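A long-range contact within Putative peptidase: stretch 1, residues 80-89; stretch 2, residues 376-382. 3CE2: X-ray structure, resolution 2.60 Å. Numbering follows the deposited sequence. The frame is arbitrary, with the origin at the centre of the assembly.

Stretch 1 (80-89) ERKLNKLYVY
Stretch 2 376-382: SSGCYDS

A helix packed against a tight turn, with a bidentate salt bridge at one end and a small apolar contact at the other, illustrates how residues at least 289 positions apart in sequence can touch along a single helical stripe. Residues 80-89 are helical throughout, with i to i+4 bonds such as V88 N to N84 O (2.9 Å). The opposing segment leaves a strand, passes through G378 and closes a type I turn from C379 to S382, with S382 N bonded to C379 O at 3.1 Å. The two segments run in opposite directions: CA atoms pair R81 with Y380 (7.5 Å), K85 with C379 (6.3 Å) and V88 with G378 (6.1 Å).

R81 leaves the helix sideways, but its all-trans chi1 to chi3 carries the guanidinium to D381, whose chi1 is m. R81 NE donates to D381 OD2 (3.0 Å) and R81 NH2 to D381 OD1 (2.7 Å), so the carboxylate meets the guanidinium at its edge, while Y380 (chi1 t) lies over one face, with R81 CZ 3.8 Å from Y380 CD2.

One helical turn on from R81, K85 meets C379 (chi1 p), whose SG lies 3.8 Å from K85 CA; the CA-to-CB bond of K85 points sideways. V88, chi1 161°, points toward the turn and is buried: V88 CG2 lies 3.9 Å from C379 CB and 3.6 Å from G378 O. Short, branched valine fits this close approach.

G378 adopts phi/psi 134/-178, where a CB would jam against the preceding carbonyl and crowd S382 OG, so these backbone angles call for glycine. S382 (chi1 p) braces the turn from within, its OG accepting from C379 N at 2.6 Å. The contact buries 390 Å² in total.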

ATOM      1  N   GLU A  80      -0.064 -14.475 -20.677  1.00 55.70           N
ATOM      2  CA  GLU A  80       0.002 -13.441 -19.659  1.00 54.97           C
ATOM      3  C   GLU A  80       1.439 -13.207 -19.264  1.00 52.45           C
ATOM      4  O   GLU A  80       1.874 -12.067 -19.053  1.00 51.47           O
ATOM      5  CB  GLU A  80      -0.815 -13.852 -18.439  1.00 53.42           C
ATOM      6  CG  GLU A  80      -0.741 -12.897 -17.281  1.00 62.18           C
ATOM      7  CD  GLU A  80      -1.531 -13.377 -16.061  1.00 67.80           C
ATOM      8  OE1 GLU A  80      -2.448 -14.223 -16.222  1.00 70.26           O
ATOM      9  OE2 GLU A  80      -1.234 -12.900 -14.939  1.00 73.77           O
ATOM     10  N   ARG A  81       2.195 -14.288 -19.181  1.00 48.10           N
ATOM     11  CA  ARG A  81       3.554 -14.167 -18.735  1.00 46.02           C
ATOM     12  C   ARG A  81       4.379 -13.357 -19.741  1.00 52.36           C
ATOM     13  O   ARG A  81       5.195 -12.507 -19.344  1.00 50.08           O
ATOM     14  CB  ARG A  81       4.128 -15.545 -18.530  1.00 50.88           C
ATOM     15  CG  ARG A  81       5.550 -15.574 -18.068  1.00 56.18           C
ATOM     16  CD  ARG A  81       5.891 -16.998 -17.752  1.00 59.48           C
ATOM     17  NE  ARG A  81       7.324 -17.173 -17.589  1.00 59.35           N
ATOM     18  CZ  ARG A  81       7.866 -18.276 -17.094  1.00 53.78           C
ATOM     19  NH1 ARG A  81       7.081 -19.278 -16.714  1.00 46.36           N
ATOM     20  NH2 ARG A  81       9.180 -18.366 -16.974  1.00 49.67           N
ATOM     21  N   LYS A  82       4.136 -13.604 -21.034  1.00 52.02           N
ATOM     22  CA  LYS A  82       4.869 -12.957 -22.128  1.00 56.76           C
ATOM     23  C   LYS A  82       4.467 -11.479 -22.213  1.00 55.56           C
ATOM     24  O   LYS A  82       5.330 -10.610 -22.284  1.00 53.57           O
ATOM     25  CB  LYS A  82       4.567 -13.664 -23.454  1.00 65.45           C
ATOM     26  CG  LYS A  82       5.550 -13.419 -24.610  1.00 72.53           C
ATOM     27  CD  LYS A  82       4.809 -13.525 -25.967  1.00 76.83           C
ATOM     28  CE  LYS A  82       5.405 -14.573 -26.949  1.00 82.13           C
ATOM     29  NZ  LYS A  82       6.505 -14.087 -27.844  1.00 80.46           N
ATOM     30  N   LEU A  83       3.159 -11.211 -22.178  1.00 49.52           N
ATOM     31  CA  LEU A  83       2.637  -9.853 -22.072  1.00 46.41           C
ATOM     32  C   LEU A  83       3.301  -9.043 -20.966  1.00 51.57           C
ATOM     33  O   LEU A  83       3.688  -7.892 -21.196  1.00 58.74           O
ATOM     34  CB  LEU A  83       1.129  -9.860 -21.858  1.00 40.24           C
ATOM     35  CG  LEU A  83       0.385 -10.455 -23.049  1.00 40.45           C
ATOM     36  CD1 LEU A  83      -1.084 -10.177 -23.005  1.00 36.58           C
ATOM     37  CD2 LEU A  83       0.968  -9.933 -24.340  1.00 46.15           C
ATOM     38  N   ASN A  84       3.435  -9.632 -19.775  1.00 51.31           N
ATOM     39  CA  ASN A  84       4.046  -8.935 -18.636  1.00 45.01           C
ATOM     40  C   ASN A  84       5.516  -8.631 -18.883  1.00 47.59           C
ATOM     41  O   ASN A  84       5.995  -7.556 -18.547  1.00 52.43           O
ATOM     42  CB  ASN A  84       3.909  -9.749 -17.349  1.00 49.09           C
ATOM     43  CG  ASN A  84       2.480  -9.813 -16.846  1.00 52.97           C
ATOM     44  OD1 ASN A  84       1.565  -9.281 -17.478  1.00 51.37           O
ATOM     45  ND2 ASN A  84       2.277 -10.481 -15.707  1.00 50.45           N
ATOM     46  N   LYS A  85       6.236  -9.589 -19.449  1.00 42.61           N
ATOM     47  CA  LYS A  85       7.626  -9.386 -19.803  1.00 45.68           C
ATOM     48  C   LYS A  85       7.722  -8.182 -20.755  1.00 48.32           C
ATOM     49  O   LYS A  85       8.554  -7.302 -20.579  1.00 47.75           O
ATOM     50  CB  LYS A  85       8.148 -10.664 -20.464  1.00 49.63           C
ATOM     51  CG  LYS A  85       9.617 -10.726 -20.812  1.00 54.46           C
ATOM     52  CD  LYS A  85       9.926 -12.149 -21.291  1.00 62.86           C
ATOM     53  CE  LYS A  85      11.233 -12.241 -22.085  1.00 70.51           C
ATOM     54  NZ  LYS A  85      12.461 -12.171 -21.221  1.00 73.35           N
ATOM     55  N   LEU A  86       6.853  -8.132 -21.758  1.00 49.32           N
ATOM     56  CA  LEU A  86       6.904  -7.067 -22.738  1.00 45.65           C
ATOM     57  C   LEU A  86       6.473  -5.774 -22.084  1.00 50.79           C
ATOM     58  O   LEU A  86       6.985  -4.699 -22.401  1.00 55.69           O
ATOM     59  CB  LEU A  86       5.958  -7.351 -23.890  1.00 46.04           C
ATOM     60  CG  LEU A  86       6.318  -8.468 -24.858  1.00 44.36           C
ATOM     61  CD1 LEU A  86       5.044  -8.858 -25.631  1.00 40.03           C
ATOM     62  CD2 LEU A  86       7.458  -8.043 -25.779  1.00 43.23           C
ATOM     63  N   TYR A  87       5.518  -5.862 -21.173  1.00 41.29           N
ATOM     64  CA  TYR A  87       5.072  -4.657 -20.526  1.00 40.98           C
ATOM     65  C   TYR A  87       6.187  -4.013 -19.718  1.00 45.47           C
ATOM     66  O   TYR A  87       6.495  -2.833 -19.855  1.00 51.32           O
ATOM     67  CB  TYR A  87       3.916  -4.951 -19.610  1.00 40.88           C
ATOM     68  CG  TYR A  87       3.354  -3.690 -19.044  1.00 46.54           C
ATOM     69  CD1 TYR A  87       2.324  -3.005 -19.710  1.00 47.03           C
ATOM     70  CD2 TYR A  87       3.864  -3.147 -17.859  1.00 44.08           C
ATOM     71  CE1 TYR A  87       1.795  -1.833 -19.195  1.00 44.35           C
ATOM     72  CE2 TYR A  87       3.347  -1.970 -17.334  1.00 48.00           C
ATOM     73  CZ  TYR A  87       2.311  -1.321 -18.012  1.00 46.15           C
ATOM     74  OH  TYR A  87       1.800  -0.164 -17.509  1.00 43.78           O
ATOM     75  N   VAL A  88       6.785  -4.817 -18.867  1.00 44.95           N
ATOM     76  CA  VAL A  88       7.773  -4.361 -17.956  1.00 42.06           C
ATOM     77  C   VAL A  88       8.883  -3.715 -18.747  1.00 45.89           C
ATOM     78  O   VAL A  88       9.347  -2.627 -18.404  1.00 48.54           O
ATOM     79  CB  VAL A  88       8.273  -5.546 -17.096  1.00 43.77           C
ATOM     80  CG1 VAL A  88       9.606  -5.232 -16.446  1.00 41.42           C
ATOM     81  CG2 VAL A  88       7.205  -5.893 -16.035  1.00 41.98           C
ATOM     82  N   TYR A  89       9.291  -4.363 -19.828  1.00 47.28           N
ATOM     83  CA  TYR A  89      10.380  -3.830 -20.645  1.00 49.29           C
ATOM     84  C   TYR A  89      10.043  -2.454 -21.225  1.00 49.71           C
ATOM     85  O   TYR A  89      10.855  -1.542 -21.168  1.00 52.26           O
ATOM     86  CB  TYR A  89      10.717  -4.773 -21.793  1.00 50.89           C
ATOM     87  CG  TYR A  89      11.818  -4.235 -22.653  1.00 50.48           C
ATOM     88  CD1 TYR A  89      13.135  -4.542 -22.371  1.00 50.65           C
ATOM     89  CD2 TYR A  89      11.550  -3.397 -23.733  1.00 51.97           C
ATOM     90  CE1 TYR A  89      14.155  -4.054 -23.126  1.00 53.19           C
ATOM     91  CE2 TYR A  89      12.574  -2.886 -24.504  1.00 49.63           C
ATOM     92  CZ  TYR A  89      13.879  -3.226 -24.191  1.00 52.59           C
ATOM     93  OH  TYR A  89      14.941  -2.766 -24.933  1.00 54.19           O
ATOM     94  N   SER A 376       9.806  -0.226  -7.192  1.00 48.55           N
ATOM     95  CA  SER A 376      10.340  -1.524  -7.578  1.00 43.19           C
ATOM     96  C   SER A 376       9.402  -2.139  -8.572  1.00 42.80           C
ATOM     97  O   SER A 376       8.187  -2.036  -8.445  1.00 42.49           O
ATOM     98  CB  SER A 376      10.391  -2.454  -6.382  1.00 47.26           C
ATOM     99  OG  SER A 376      10.663  -1.699  -5.228  1.00 63.02           O
ATOM    100  N   SER A 377       9.958  -2.815  -9.558  1.00 41.34           N
ATOM    101  CA  SER A 377       9.135  -3.441 -10.559  1.00 46.88           C
ATOM    102  C   SER A 377       9.928  -4.615 -11.094  1.00 46.64           C
ATOM    103  O   SER A 377      10.978  -4.944 -10.564  1.00 47.08           O
ATOM    104  CB  SER A 377       8.778  -2.428 -11.670  1.00 49.33           C
ATOM    105  OG  SER A 377       8.014  -3.025 -12.700  1.00 51.42           O
ATOM    106  N   GLY A 378       9.432  -5.235 -12.152  1.00 49.55           N
ATOM    107  CA  GLY A 378      10.069  -6.407 -12.719  1.00 50.77           C
ATOM    108  C   GLY A 378       8.941  -7.370 -12.946  1.00 51.50           C
ATOM    109  O   GLY A 378       7.784  -7.039 -12.704  1.00 57.62           O
ATOM    110  N   CYS A 379       9.245  -8.557 -13.432  1.00 55.35           N
ATOM    111  CA  CYS A 379       8.199  -9.565 -13.539  1.00 58.53           C
ATOM    112  C   CYS A 379       8.841 -10.885 -13.248  1.00 54.07           C
ATOM    113  O   CYS A 379      10.024 -10.937 -12.874  1.00 51.72           O
ATOM    114  CB  CYS A 379       7.586  -9.591 -14.939  1.00 62.62           C
ATOM    115  SG  CYS A 379       8.849  -9.841 -16.205  1.00 63.67           S
ATOM    116  N   TYR A 380       8.068 -11.944 -13.464  1.00 52.90           N
ATOM    117  CA  TYR A 380       8.490 -13.289 -13.112  1.00 53.38           C
ATOM    118  C   TYR A 380       9.844 -13.612 -13.697  1.00 51.47           C
ATOM    119  O   TYR A 380      10.675 -14.232 -13.042  1.00 53.60           O
ATOM    120  CB  TYR A 380       7.441 -14.315 -13.543  1.00 55.51           C
ATOM    121  CG  TYR A 380       7.644 -15.676 -12.937  1.00 58.06           C
ATOM    122  CD1 TYR A 380       7.278 -15.931 -11.612  1.00 56.56           C
ATOM    123  CD2 TYR A 380       8.216 -16.712 -13.684  1.00 59.15           C
ATOM    124  CE1 TYR A 380       7.466 -17.184 -11.046  1.00 61.05           C
ATOM    125  CE2 TYR A 380       8.415 -17.970 -13.133  1.00 59.85           C
ATOM    126  CZ  TYR A 380       8.034 -18.207 -11.814  1.00 62.76           C
ATOM    127  OH  TYR A 380       8.225 -19.457 -11.269  1.00 58.49           O
ATOM    128  N   ASP A 381      10.089 -13.130 -14.908  1.00 59.46           N
ATOM    129  CA  ASP A 381      11.300 -13.502 -15.636  1.00 69.30           C
ATOM    130  C   ASP A 381      12.551 -12.633 -15.408  1.00 69.54           C
ATOM    131  O   ASP A 381      13.670 -13.053 -15.706  1.00 68.42           O
ATOM    132  CB  ASP A 381      10.967 -13.665 -17.122  1.00 72.83           C
ATOM    133  CG  ASP A 381      10.041 -14.858 -17.368  1.00 76.62           C
ATOM    134  OD1 ASP A 381      10.445 -15.992 -17.011  1.00 73.93           O
ATOM    135  OD2 ASP A 381       8.913 -14.664 -17.884  1.00 77.11           O
ATOM    136  N   SER A 382      12.362 -11.448 -14.835  1.00 68.38           N
ATOM    137  CA  SER A 382      13.464 -10.512 -14.611  1.00 64.89           C
ATOM    138  C   SER A 382      13.949 -10.526 -13.168  1.00 64.70           C
ATOM    139  O   SER A 382      13.281 -11.056 -12.285  1.00 67.73           O
ATOM    140  CB  SER A 382      12.981  -9.104 -14.942  1.00 63.08           C
ATOM    141  OG  SER A 382      11.724  -8.829 -14.324  1.00 62.38           O
TER